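Local atomic coordinates of glycosyl hydrolase, family 38 (Enterococcus faecalis, PDB entry 5KBP), a protein that probably hydrolyses alpha-mannosidic linkages in glycans, as expected of a family 38 glycoside hydrolase that binds a metal ion. Residues Glu20-Tyr25 with Cys359-Val364; Leu296-Ser300 with Asn711-Gln715; Thr346-Asn350 with Arg371-Ala375; Thr680-Thr684 with Val721-Gly727. One frame throughout, in Å; residues are numbered along the deposited sequence.

Interaction 1: Glu20-Tyr25 with Cys359-Val364; sequences EWYLPY and CSVDEV
Val364 splits its two methyls between Glu20 and Leu23: with chi1 at 167°, CG1 lies anti to the backbone N and CG2 beside it. Val364 CG1 rests against the extended glutamate chain, 3.5 Å from Glu20 CD, while Val364 CG2 comes to 3.3 Å from Leu23 O. Trp21 starts away from 359-364, but a chi1 of -167° brings the indole back, which puts Cys359 O at its edge, in the ring plane, 3.1 Å from Trp21 NE1. Val361 N donates to Trp21 O, 3.2 Å long and moderately straight at 156°. Val361 CG2 packs beside that oxygen, while Val361 CG1 lies 3.4 Å from Tyr22 O. A water joins Tyr25 N to Glu363 O, the latter bond weak. Outside the segments, the Glu20 carboxylate has partners in Ser355 and Arg371, and Ser360 OG bonds to Asp354 O. Pro24 and Val361 hold the N-cap positions of helices 25-45 and 362-393, so the contact joins two helix starts, one from the N-terminal and one from the middle family region. Trp760 meets Trp21 and Tyr22 edge-to-face, and the second subunit packs on the loop from Trp21 to Pro24.

Interaction 2: Leu296-Ser300 with Asn711-Gln715; sequences LANTS and NPQHQ
Ala297 CB fits into the angle between the carbonyl of Pro712 and the imidazole of His714, lying 3.3 Å from Pro712 O and 3.5 Å from His714 CE1. The imidazole comes in at a slant and stretches along the short 3-10 segment 297-299. Its CE1 serves Ala297, and its CD2 lies 3.9 Å from Ser300 CB, one turn further on. A chi1 of -54°, with CG beside the backbone N, carries this ring across although the CB of His714 does not point directly at 296-300. Pro712 lies across the amide of Asn298, with Pro712 CB 3.5 Å from Asn298 ND2. That amide is held from elsewhere: ND2 donates to Glu737 OE2, and OD1 accepts from Phe574 N. Within 296-300, two hydroxyls fold back on the chain, Ser300 OG donating to Ala297 O at 2.6 Å and Thr299 OG1 to Leu296 O at 2.8 Å. Both carbonyls also accept a backbone N-H, which stiffens the turn. The contact joins this loop before helix 304-332, in the middle family region, to strand 713-714 of the C-terminal beta region, which pairs with strand 737-740; the ring of Phe96 meets His714 with planes about 20° apart. The segments meet by van der Waals contact: the Asn298 amide and the two hydroxyls bond elsewhere or within the turn, while His714 NE2 is buried here without a partner in the model.

Interaction 3: Thr346-Asn350 with Arg371-Ala375; sequences TLLQN and RFENA
Thr346 and Ala375 mark the closest backbone approach, their CA atoms 5.8 Å apart, where the C-terminal part of helix 337-348 packs on helix 362-393, a helix-helix contact within the alpha-mannosidase middle family region. Thr346 CG2 sits at 3.5 Å from Arg371 O and also touches the methyl of Ala375, which packs on Leu347 as well. Further along, Asn350 divides its amide between two neighbours, a chi1 of -78° directing it between Arg371 and Phe372. Its OD1 accepts from Arg371 NH2 over 3.1 Å, a nearly straight bond at 167°, with the oxygen lying in the guanidinium plane although the two groups are turned 69° apart. Its ND2 stands over the centre of the Phe372 ring, 3.1 Å above the plane, and donates to Met368 O, which helps to fix the amide rotation. Leu347 reaches the same ring from the edge, CD1 lying 3.5 Å from Phe372 CE1. The extended arginine chain runs past Gln349, whose CB is 3.7 Å from Arg371 CD, and Gln349 O lies over a guanidinium face. Arg371 NH2 has a second partner in Glu20. Helix 304-332 flanks the pair of helices, Asn310, Val313 and Gln314 packing on Leu347, while further round helix 362-393 Asn374 packs on Glu26 of the second subunit.

Interaction 4: Thr680-Thr684 with Val721-Gly727; sequences TGMVT and VHDQNKG
Met682 pushes its extended chain into the curve of 721-727, where its methyl and sulfur meet different partners. The methyl CE lies 3.3 Å from Val721 O and 3.6 Å from Gly727 CA, resting against the paired backbones at the mouth of the hairpin. Behind it, the methionine chain runs roughly perpendicular to the Asp723 side chain, with Met682 SD 3.6 Å from Asp723 OD2, and the ammonium of Lys726 is close to the same sulfur. Met682 and Val721 point opposite ways alongside one another, Met682 CG packing on Val721 CG1. That Val721 CG1 also reaches Thr680, 3.6 Å from its OG1, and Thr684 CG2 rests 3.6 Å from His722 O. The curve is the turn of a beta hairpin formed by strands 718-722 and 727-732, closed by a backbone bond from Asp723 N to Lys726 O. Asp723 OD1 makes an Asx turn by accepting from Asn725 N, which stands above the carboxylate plane, and an Asx motif by accepting from Lys726 N at 2.8 Å. Its other oxygen forms a salt bridge of 2.7 Å from Asp723 OD2 to Lys726 NZ, met on the syn side. The bend of Lys726 at chi4 (52°) brings NZ to OD2; with OD1 held by the two backbone N-H groups, both oxygens are engaged beside the sulfur. Further out, Gly744 O accepts from the Thr680 hydroxyl and Thr686 O bonds to that of Thr684, while Val721 pairs with Val728 across the hairpin and Ile746 packs on both Thr680 and Val721.

Interactions 1 and 3 are directly coupled: both use helix 362-393, and Glu20 OE1 of the first forms a 2.8 Å salt bridge with Arg371 NH2 of the second. Both also touch the second subunit, so they lie close to the dimer interface. Interaction 2 lies about 21 Å from interaction 1, centre to centre, and ties the middle family region to the C-terminal one; interaction 3 is nested within the chain loop it closes. Interaction 4 stays within the C-terminal family region, about 23 Å from interaction 2 and 42 Å from interaction 1 between centres, although strands 713-714 and 718-722 are consecutive. All four lie away from Phe253 and Tyr256, calcium-binding residues of this protein, though no calcium is bound to this chain.

Interaction 1: Glu20-Tyr25 with Cys359-Val364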
loop_
_atom_site.group_PDB
_atom_site.type_symbol
_atom_site.label_atom_id
_atom_site.label_comp_id
_atom_site.label_asym_id
_atom_site.label_seq_id
_atom_site.Cartn_x
_atom_site.Cartn_y
_atom_site.Cartn_z
ATOM N N GLU A 20 4.766 -6.966 -11.552
ATOM C CA GLU A 20 4.349 -7.760 -10.404
ATOM C C GLU A 20 3.438 -8.871 -10.898
ATOM O O GLU A 20 2.529 -8.619 -11.694
ATOM C CB GLU A 20 3.637 -6.893 -9.359
ATOM C CG GLU A 20 2.690 -5.864 -9.951
ATOM C CD GLU A 20 2.206 -4.859 -8.925
ATOM O OE1 GLU A 20 1.259 -4.103 -9.228
ATOM O OE2 GLU A 20 2.772 -4.825 -7.812
ATOM N N TRP A 21 3.689 -10.095 -10.432
ATOM C CA TRP A 21 2.931 -11.249 -10.900
ATOM C C TRP A 21 2.844 -12.333 -9.830
ATOM O O TRP A 21 2.087 -12.195 -8.863
ATOM C CB TRP A 21 3.560 -11.811 -12.178
ATOM C CG TRP A 21 2.692 -12.803 -12.895
ATOM C CD1 TRP A 21 1.373 -13.061 -12.660
ATOM C CD2 TRP A 21 3.087 -13.673 -13.963
ATOM N NE1 TRP A 21 0.922 -14.036 -13.517
ATOM C CE2 TRP A 21 1.954 -14.427 -14.327
ATOM C CE3 TRP A 21 4.287 -13.884 -14.648
ATOM C CZ2 TRP A 21 1.988 -15.379 -15.345
ATOM C CZ3 TRP A 21 4.318 -14.829 -15.656
ATOM C CH2 TRP A 21 3.176 -15.564 -15.995
ATOM N N TYR A 22 3.606 -13.416 -9.996
ATOM C CA TYR A 22 3.526 -14.551 -9.083
ATOM C C TYR A 22 4.327 -14.347 -7.805
ATOM O O TYR A 22 4.185 -15.143 -6.870
ATOM C CB TYR A 22 3.988 -15.834 -9.784
ATOM C CG TYR A 22 5.348 -15.746 -10.441
ATOM C CD1 TYR A 22 5.482 -15.295 -11.748
ATOM C CD2 TYR A 22 6.497 -16.132 -9.762
ATOM C CE1 TYR A 22 6.721 -15.219 -12.356
ATOM C CE2 TYR A 22 7.743 -16.058 -10.364
ATOM C CZ TYR A 22 7.847 -15.601 -11.661
ATOM O OH TYR A 22 9.078 -15.525 -12.269
ATOM N N LEU A 23 5.160 -13.320 -7.743
ATOM C CA LEU A 23 5.871 -12.939 -6.536
ATOM C C LEU A 23 5.345 -11.608 -6.018
ATOM O O LEU A 23 4.720 -10.845 -6.764
ATOM C CB LEU A 23 7.378 -12.823 -6.807
ATOM C CG LEU A 23 8.163 -14.113 -7.039
ATOM C CD1 LEU A 23 9.603 -13.796 -7.413
ATOM C CD2 LEU A 23 8.107 -14.985 -5.796
ATOM N N PRO A 24 5.556 -11.301 -4.737
ATOM C CA PRO A 24 5.294 -9.936 -4.268
ATOM C C PRO A 24 6.119 -8.940 -5.069
ATOM O O PRO A 24 7.163 -9.281 -5.633
ATOM C CB PRO A 24 5.722 -9.975 -2.798
ATOM C CG PRO A 24 5.578 -11.409 -2.407
ATOM C CD PRO A 24 5.947 -12.197 -3.635
ATOM N N TYR A 25 5.631 -7.697 -5.121
ATOM C CA TYR A 25 6.210 -6.698 -6.018
ATOM C C TYR A 25 7.710 -6.543 -5.806
ATOM O O TYR A 25 8.489 -6.540 -6.767
ATOM C CB TYR A 25 5.516 -5.349 -5.834
ATOM C CG TYR A 25 6.320 -4.212 -6.424
ATOM C CD1 TYR A 25 6.428 -4.059 -7.799
ATOM C CD2 TYR A 25 6.990 -3.307 -5.608
ATOM C CE1 TYR A 25 7.171 -3.032 -8.349
ATOM C CE2 TYR A 25 7.737 -2.273 -6.151
ATOM C CZ TYR A 25 7.824 -2.141 -7.522
ATOM O OH TYR A 25 8.562 -1.117 -8.072
ATOM N N CYS A 359 -4.672 -11.253 -12.049
ATOM C CA CYS A 359 -4.062 -12.570 -12.188
ATOM C C CYS A 359 -2.680 -12.619 -11.541
ATOM O O CYS A 359 -1.732 -13.171 -12.100
ATOM C CB CYS A 359 -3.982 -12.971 -13.657
ATOM S SG CYS A 359 -3.095 -11.799 -14.705
ATOM N N SER A 360 -2.555 -12.038 -10.354
ATOM C CA SER A 360 -1.335 -12.074 -9.562
ATOM C C SER A 360 -1.643 -12.724 -8.212
ATOM O O SER A 360 -2.761 -13.182 -7.960
ATOM C CB SER A 360 -0.758 -10.666 -9.399
ATOM O OG SER A 360 -0.353 -10.133 -10.647
ATOM N N VAL A 361 -0.640 -12.759 -7.337
ATOM C CA VAL A 361 -0.819 -13.323 -6.004
ATOM C C VAL A 361 -1.405 -12.257 -5.086
ATOM O O VAL A 361 -1.437 -11.072 -5.437
ATOM C CB VAL A 361 0.503 -13.883 -5.451
ATOM C CG1 VAL A 361 0.890 -15.151 -6.198
ATOM C CG2 VAL A 361 1.605 -12.847 -5.564
ATOM N N ASP A 362 -1.869 -12.676 -3.903
ATOM C CA ASP A 362 -2.638 -11.782 -3.037
ATOM C C ASP A 362 -1.843 -10.544 -2.643
ATOM O O ASP A 362 -2.400 -9.444 -2.558
ATOM C CB ASP A 362 -3.097 -12.528 -1.785
ATOM C CG ASP A 362 -4.082 -13.634 -2.093
ATOM O OD1 ASP A 362 -4.533 -13.729 -3.254
ATOM O OD2 ASP A 362 -4.414 -14.401 -1.168
ATOM N N GLU A 363 -0.541 -10.704 -2.387
ATOM C CA GLU A 363 0.262 -9.570 -1.941
ATOM C C GLU A 363 0.306 -8.468 -2.988
ATOM O O GLU A 363 0.345 -7.281 -2.641
ATOM C CB GLU A 363 1.682 -10.025 -1.599
ATOM C CG GLU A 363 1.773 -11.022 -0.453
ATOM C CD GLU A 363 1.458 -12.442 -0.882
ATOM O OE1 GLU A 363 0.784 -13.162 -0.115
ATOM O OE2 GLU A 363 1.880 -12.836 -1.990
ATOM N N VAL A 364 0.292 -8.839 -4.270
ATOM C CA VAL A 364 0.339 -7.845 -5.338
ATOM C C VAL A 364 -0.916 -6.983 -5.319
ATOM O O VAL A 364 -0.849 -5.751 -5.408
ATOM C CB VAL A 364 0.527 -8.533 -6.702
ATOM C CG1 VAL A 364 0.257 -7.553 -7.831
ATOM C CG2 VAL A 364 1.927 -9.121 -6.820
HETATM O O HOH W 1 3.098 -6.667 -3.871
#

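Interaction 2: Leu296-Ser300 with Asn711-Gln715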
loop_
_atom_site.group_PDB
_atom_site.type_symbol
_atom_site.label_atom_id
_atom_site.label_comp_id
_atom_site.label_asym_id
_atom_site.label_seq_id
_atom_site.Cartn_x
_atom_site.Cartn_y
_atom_site.Cartn_z
ATOM N N LEU A 296 -8.194 -15.721 -22.250
ATOM C CA LEU A 296 -7.971 -15.043 -20.975
ATOM C C LEU A 296 -8.926 -13.870 -20.783
ATOM O O LEU A 296 -8.629 -12.939 -20.029
ATOM C CB LEU A 296 -6.514 -14.586 -20.824
ATOM C CG LEU A 296 -5.469 -15.666 -21.114
ATOM C CD1 LEU A 296 -4.064 -15.146 -20.857
ATOM C CD2 LEU A 296 -5.741 -16.919 -20.292
ATOM N N ALA A 297 -10.081 -13.909 -21.452
ATOM C CA ALA A 297 -11.047 -12.823 -21.330
ATOM C C ALA A 297 -11.696 -12.794 -19.954
ATOM O O ALA A 297 -12.174 -11.739 -19.521
ATOM C CB ALA A 297 -12.121 -12.946 -22.409
ATOM N N ASN A 298 -11.722 -13.930 -19.252
ATOM C CA ASN A 298 -12.310 -13.982 -17.917
ATOM C C ASN A 298 -11.497 -13.223 -16.876
ATOM O O ASN A 298 -11.914 -13.166 -15.715
ATOM C CB ASN A 298 -12.493 -15.437 -17.481
ATOM C CG ASN A 298 -13.541 -16.157 -18.300
ATOM O OD1 ASN A 298 -13.277 -17.209 -18.882
ATOM N ND2 ASN A 298 -14.738 -15.586 -18.360
ATOM N N THR A 299 -10.354 -12.646 -17.252
ATOM C CA THR A 299 -9.650 -11.752 -16.341
ATOM C C THR A 299 -10.460 -10.496 -16.054
ATOM O O THR A 299 -10.273 -9.862 -15.010
ATOM C CB THR A 299 -8.285 -11.374 -16.919
ATOM O OG1 THR A 299 -8.455 -10.821 -18.231
ATOM C CG2 THR A 299 -7.377 -12.591 -17.000
ATOM N N SER A 300 -11.367 -10.127 -16.962
ATOM C CA SER A 300 -12.195 -8.943 -16.770
ATOM C C SER A 300 -13.125 -9.068 -15.570
ATOM O O SER A 300 -13.553 -8.046 -15.023
ATOM C CB SER A 300 -13.004 -8.668 -18.040
ATOM O OG SER A 300 -13.630 -9.849 -18.511
ATOM N N ASN A 711 -18.668 -17.495 -24.364
ATOM C CA ASN A 711 -18.011 -16.470 -25.173
ATOM C C ASN A 711 -17.912 -15.186 -24.357
ATOM O O ASN A 711 -18.626 -14.211 -24.618
ATOM C CB ASN A 711 -18.769 -16.240 -26.481
ATOM C CG ASN A 711 -18.060 -15.272 -27.406
ATOM O OD1 ASN A 711 -16.842 -15.098 -27.328
ATOM N ND2 ASN A 711 -18.817 -14.633 -28.290
ATOM N N PRO A 712 -17.035 -15.155 -23.354
ATOM C CA PRO A 712 -16.903 -13.942 -22.534
ATOM C C PRO A 712 -16.177 -12.844 -23.298
ATOM O O PRO A 712 -15.111 -13.070 -23.877
ATOM C CB PRO A 712 -16.097 -14.420 -21.322
ATOM C CG PRO A 712 -15.290 -15.559 -21.845
ATOM C CD PRO A 712 -16.142 -16.233 -22.892
ATOM N N GLN A 713 -16.762 -11.651 -23.294
ATOM C CA GLN A 713 -16.219 -10.503 -24.001
ATOM C C GLN A 713 -15.944 -9.366 -23.027
ATOM O O GLN A 713 -16.529 -9.292 -21.942
ATOM C CB GLN A 713 -17.180 -10.026 -25.098
ATOM C CG GLN A 713 -17.367 -11.010 -26.237
ATOM C CD GLN A 713 -16.138 -11.123 -27.114
ATOM O OE1 GLN A 713 -15.307 -10.216 -27.162
ATOM N NE2 GLN A 713 -16.016 -12.243 -27.816
ATOM N N HIS A 714 -15.044 -8.473 -23.431
ATOM C CA HIS A 714 -14.711 -7.296 -22.641
ATOM C C HIS A 714 -15.654 -6.152 -22.988
ATOM O O HIS A 714 -15.998 -5.944 -24.154
ATOM C CB HIS A 714 -13.267 -6.858 -22.892
ATOM C CG HIS A 714 -12.254 -7.938 -22.672
ATOM N ND1 HIS A 714 -11.968 -8.896 -23.621
ATOM C CD2 HIS A 714 -11.450 -8.204 -21.614
ATOM C CE1 HIS A 714 -11.035 -9.708 -23.156
ATOM N NE2 HIS A 714 -10.705 -9.311 -21.941
ATOM N N GLN A 715 -16.068 -5.407 -21.967
ATOM C CA GLN A 715 -16.852 -4.199 -22.162
ATOM C C GLN A 715 -16.308 -3.097 -21.267
ATOM O O GLN A 715 -15.681 -3.356 -20.237
ATOM C CB GLN A 715 -18.342 -4.415 -21.863
ATOM C CG GLN A 715 -18.671 -4.565 -20.385
ATOM C CD GLN A 715 -20.164 -4.601 -20.119
ATOM O OE1 GLN A 715 -20.963 -4.165 -20.947
ATOM N NE2 GLN A 715 -20.546 -5.126 -18.961
#

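Interaction 3: Thr346-Asn350 with Arg371-Ala375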
loop_
_atom_site.group_PDB
_atom_site.type_symbol
_atom_site.label_atom_id
_atom_site.label_comp_id
_atom_site.label_asym_id
_atom_site.label_seq_id
_atom_site.Cartn_x
_atom_site.Cartn_y
_atom_site.Cartn_z
ATOM N N THR A 346 0.752 7.076 -10.551
ATOM C CA THR A 346 0.301 6.188 -9.485
ATOM C C THR A 346 -0.816 5.273 -9.972
ATOM O O THR A 346 -0.842 4.081 -9.640
ATOM C CB THR A 346 -0.163 7.009 -8.281
ATOM O OG1 THR A 346 0.922 7.811 -7.797
ATOM C CG2 THR A 346 -0.653 6.096 -7.163
ATOM N N LEU A 347 -1.742 5.808 -10.771
ATOM C CA LEU A 347 -2.828 4.983 -11.291
ATOM C C LEU A 347 -2.330 4.028 -12.369
ATOM O O LEU A 347 -2.754 2.868 -12.420
ATOM C CB LEU A 347 -3.950 5.867 -11.836
ATOM C CG LEU A 347 -5.133 5.114 -12.449
ATOM C CD1 LEU A 347 -5.796 4.219 -11.413
ATOM C CD2 LEU A 347 -6.137 6.080 -13.058
ATOM N N LEU A 348 -1.433 4.498 -13.240
ATOM C CA LEU A 348 -0.880 3.640 -14.283
ATOM C C LEU A 348 -0.071 2.482 -13.716
ATOM O O LEU A 348 0.091 1.465 -14.400
ATOM C CB LEU A 348 -0.014 4.463 -15.239
ATOM C CG LEU A 348 -0.770 5.384 -16.198
ATOM C CD1 LEU A 348 0.196 6.255 -16.978
ATOM C CD2 LEU A 348 -1.635 4.573 -17.146
ATOM N N GLN A 349 0.440 2.608 -12.489
ATOM C CA GLN A 349 1.165 1.505 -11.870
ATOM C C GLN A 349 0.248 0.345 -11.503
ATOM O O GLN A 349 0.742 -0.751 -11.221
ATOM C CB GLN A 349 1.919 1.999 -10.634
ATOM C CG GLN A 349 3.114 2.883 -10.960
ATOM C CD GLN A 349 3.672 3.597 -9.745
ATOM O OE1 GLN A 349 3.490 3.157 -8.610
ATOM N NE2 GLN A 349 4.352 4.714 -9.979
ATOM N N ASN A 350 -1.066 0.563 -11.493
ATOM C CA ASN A 350 -2.040 -0.512 -11.363
ATOM C C ASN A 350 -2.508 -1.038 -12.713
ATOM O O ASN A 350 -3.343 -1.947 -12.752
ATOM C CB ASN A 350 -3.255 -0.042 -10.555
ATOM C CG ASN A 350 -2.991 -0.023 -9.066
ATOM O OD1 ASN A 350 -2.015 -0.599 -8.592
ATOM N ND2 ASN A 350 -3.868 0.634 -8.317
ATOM N N ARG A 371 -2.246 1.812 -4.019
ATOM C CA ARG A 371 -2.077 2.733 -5.138
ATOM C C ARG A 371 -3.403 3.373 -5.527
ATOM O O ARG A 371 -3.459 4.572 -5.822
ATOM C CB ARG A 371 -1.470 2.004 -6.336
ATOM C CG ARG A 371 -0.141 1.318 -6.062
ATOM C CD ARG A 371 0.551 0.968 -7.370
ATOM N NE ARG A 371 1.755 0.166 -7.176
ATOM C CZ ARG A 371 1.813 -1.149 -7.361
ATOM N NH1 ARG A 371 2.952 -1.799 -7.165
ATOM N NH2 ARG A 371 0.732 -1.815 -7.743
ATOM N N PHE A 372 -4.481 2.585 -5.537
ATOM C CA PHE A 372 -5.800 3.127 -5.848
ATOM C C PHE A 372 -6.216 4.181 -4.829
ATOM O O PHE A 372 -6.706 5.254 -5.195
ATOM C CB PHE A 372 -6.829 1.997 -5.906
ATOM C CG PHE A 372 -6.909 1.315 -7.242
ATOM C CD1 PHE A 372 -6.979 2.056 -8.408
ATOM C CD2 PHE A 372 -6.913 -0.068 -7.333
ATOM C CE1 PHE A 372 -7.053 1.432 -9.638
ATOM C CE2 PHE A 372 -6.988 -0.697 -8.559
ATOM C CZ PHE A 372 -7.058 0.054 -9.713
ATOM N N GLU A 373 -6.025 3.888 -3.540
ATOM C CA GLU A 373 -6.368 4.852 -2.498
ATOM C C GLU A 373 -5.576 6.142 -2.659
ATOM O O GLU A 373 -6.133 7.240 -2.548
ATOM C CB GLU A 373 -6.117 4.246 -1.117
ATOM C CG GLU A 373 -7.005 3.060 -0.766
ATOM C CD GLU A 373 -8.283 3.473 -0.068
ATOM O OE1 GLU A 373 -9.118 2.589 0.215
ATOM O OE2 GLU A 373 -8.447 4.680 0.204
ATOM N N ASN A 374 -4.275 6.029 -2.936
ATOM C CA ASN A 374 -3.425 7.213 -3.030
ATOM C C ASN A 374 -3.772 8.048 -4.256
ATOM O O ASN A 374 -3.893 9.275 -4.169
ATOM C CB ASN A 374 -1.954 6.798 -3.052
ATOM C CG ASN A 374 -1.476 6.281 -1.708
ATOM O OD1 ASN A 374 -2.035 6.622 -0.666
ATOM N ND2 ASN A 374 -0.435 5.457 -1.727
ATOM N N ALA A 375 -3.928 7.400 -5.412
ATOM C CA ALA A 375 -4.314 8.128 -6.616
ATOM C C ALA A 375 -5.685 8.771 -6.452
ATOM O O ALA A 375 -5.900 9.911 -6.881
ATOM C CB ALA A 375 -4.303 7.192 -7.825
#

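Interaction 4: Thr680-Thr684 with Val721-Gly727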
loop_
_atom_site.group_PDB
_atom_site.type_symbol
_atom_site.label_atom_id
_atom_site.label_comp_id
_atom_site.label_asym_id
_atom_site.label_seq_id
_atom_site.Cartn_x
_atom_site.Cartn_y
_atom_site.Cartn_z
ATOM N N THR A 680 -33.209 -9.818 -23.882
ATOM C CA THR A 680 -33.647 -8.781 -24.809
ATOM C C THR A 680 -34.828 -9.220 -25.664
ATOM O O THR A 680 -35.585 -8.365 -26.138
ATOM C CB THR A 680 -32.492 -8.357 -25.719
ATOM O OG1 THR A 680 -32.081 -9.469 -26.526
ATOM C CG2 THR A 680 -31.309 -7.874 -24.891
ATOM N N GLY A 681 -35.000 -10.523 -25.874
ATOM C CA GLY A 681 -36.107 -11.024 -26.661
ATOM C C GLY A 681 -35.885 -11.028 -28.155
ATOM O O GLY A 681 -36.828 -11.312 -28.902
ATOM N N MET A 682 -34.674 -10.726 -28.617
ATOM C CA MET A 682 -34.373 -10.700 -30.043
ATOM C C MET A 682 -33.047 -11.400 -30.294
ATOM O O MET A 682 -32.059 -11.135 -29.601
ATOM C CB MET A 682 -34.331 -9.262 -30.573
ATOM C CG MET A 682 -33.788 -8.249 -29.581
ATOM S SD MET A 682 -34.116 -6.549 -30.088
ATOM C CE MET A 682 -33.662 -5.667 -28.599
ATOM N N VAL A 683 -33.034 -12.292 -31.278
ATOM C CA VAL A 683 -31.842 -13.034 -31.668
ATOM C C VAL A 683 -31.277 -12.371 -32.916
ATOM O O VAL A 683 -31.837 -12.502 -34.010
ATOM C CB VAL A 683 -32.153 -14.517 -31.911
ATOM C CG1 VAL A 683 -30.911 -15.246 -32.399
ATOM C CG2 VAL A 683 -32.691 -15.160 -30.640
ATOM N N THR A 684 -30.166 -11.660 -32.758
ATOM C CA THR A 684 -29.540 -10.923 -33.844
ATOM C C THR A 684 -28.220 -11.575 -34.236
ATOM O O THR A 684 -27.699 -12.458 -33.547
ATOM C CB THR A 684 -29.307 -9.461 -33.445
ATOM O OG1 THR A 684 -28.394 -9.406 -32.342
ATOM C CG2 THR A 684 -30.620 -8.805 -33.043
ATOM N N VAL A 721 -27.908 -4.513 -27.508
ATOM C CA VAL A 721 -28.497 -5.463 -28.444
ATOM C C VAL A 721 -29.727 -4.804 -29.050
ATOM O O VAL A 721 -30.604 -4.334 -28.318
ATOM C CB VAL A 721 -28.875 -6.790 -27.758
ATOM C CG1 VAL A 721 -29.796 -7.608 -28.649
ATOM C CG2 VAL A 721 -27.626 -7.585 -27.407
ATOM N N HIS A 722 -29.792 -4.761 -30.379
ATOM C CA HIS A 722 -30.883 -4.065 -31.040
ATOM C C HIS A 722 -31.122 -4.657 -32.421
ATOM O O HIS A 722 -30.228 -5.246 -33.033
ATOM C CB HIS A 722 -30.599 -2.562 -31.159
ATOM C CG HIS A 722 -29.535 -2.224 -32.157
ATOM N ND1 HIS A 722 -28.197 -2.174 -31.833
ATOM C CD2 HIS A 722 -29.614 -1.916 -33.474
ATOM C CE1 HIS A 722 -27.496 -1.851 -32.905
ATOM N NE2 HIS A 722 -28.332 -1.689 -33.915
ATOM N N ASP A 723 -32.355 -4.490 -32.902
ATOM C CA ASP A 723 -32.684 -4.776 -34.293
ATOM C C ASP A 723 -33.136 -3.492 -34.979
ATOM O O ASP A 723 -32.749 -2.394 -34.566
ATOM C CB ASP A 723 -33.757 -5.866 -34.400
ATOM C CG ASP A 723 -34.991 -5.572 -33.558
ATOM O OD1 ASP A 723 -35.205 -4.402 -33.177
ATOM O OD2 ASP A 723 -35.757 -6.520 -33.282
ATOM N N GLN A 724 -33.966 -3.615 -36.013
ATOM C CA GLN A 724 -34.398 -2.451 -36.775
ATOM C C GLN A 724 -35.502 -1.654 -36.091
ATOM O O GLN A 724 -35.881 -0.596 -36.603
ATOM C CB GLN A 724 -34.870 -2.880 -38.166
ATOM N N ASN A 725 -36.024 -2.119 -34.955
ATOM C CA ASN A 725 -37.169 -1.457 -34.341
ATOM C C ASN A 725 -36.950 -1.132 -32.866
ATOM O O ASN A 725 -37.457 -0.120 -32.374
ATOM C CB ASN A 725 -38.424 -2.320 -34.497
ATOM C CG ASN A 725 -38.907 -2.392 -35.933
ATOM O OD1 ASN A 725 -39.580 -1.484 -36.420
ATOM N ND2 ASN A 725 -38.572 -3.481 -36.617
ATOM N N LYS A 726 -36.209 -1.977 -32.151
ATOM C CA LYS A 726 -36.060 -1.832 -30.710
ATOM C C LYS A 726 -34.638 -2.192 -30.300
ATOM O O LYS A 726 -33.871 -2.769 -31.076
ATOM C CB LYS A 726 -37.071 -2.705 -29.959
ATOM C CG LYS A 726 -37.338 -4.038 -30.633
ATOM C CD LYS A 726 -38.126 -4.972 -29.734
ATOM C CE LYS A 726 -38.694 -6.138 -30.526
ATOM N NZ LYS A 726 -37.647 -6.834 -31.322
ATOM N N GLY A 727 -34.295 -1.851 -29.062
ATOM C CA GLY A 727 -32.968 -2.133 -28.553
ATOM C C GLY A 727 -32.898 -1.960 -27.054
ATOM O O GLY A 727 -33.691 -1.226 -26.453
#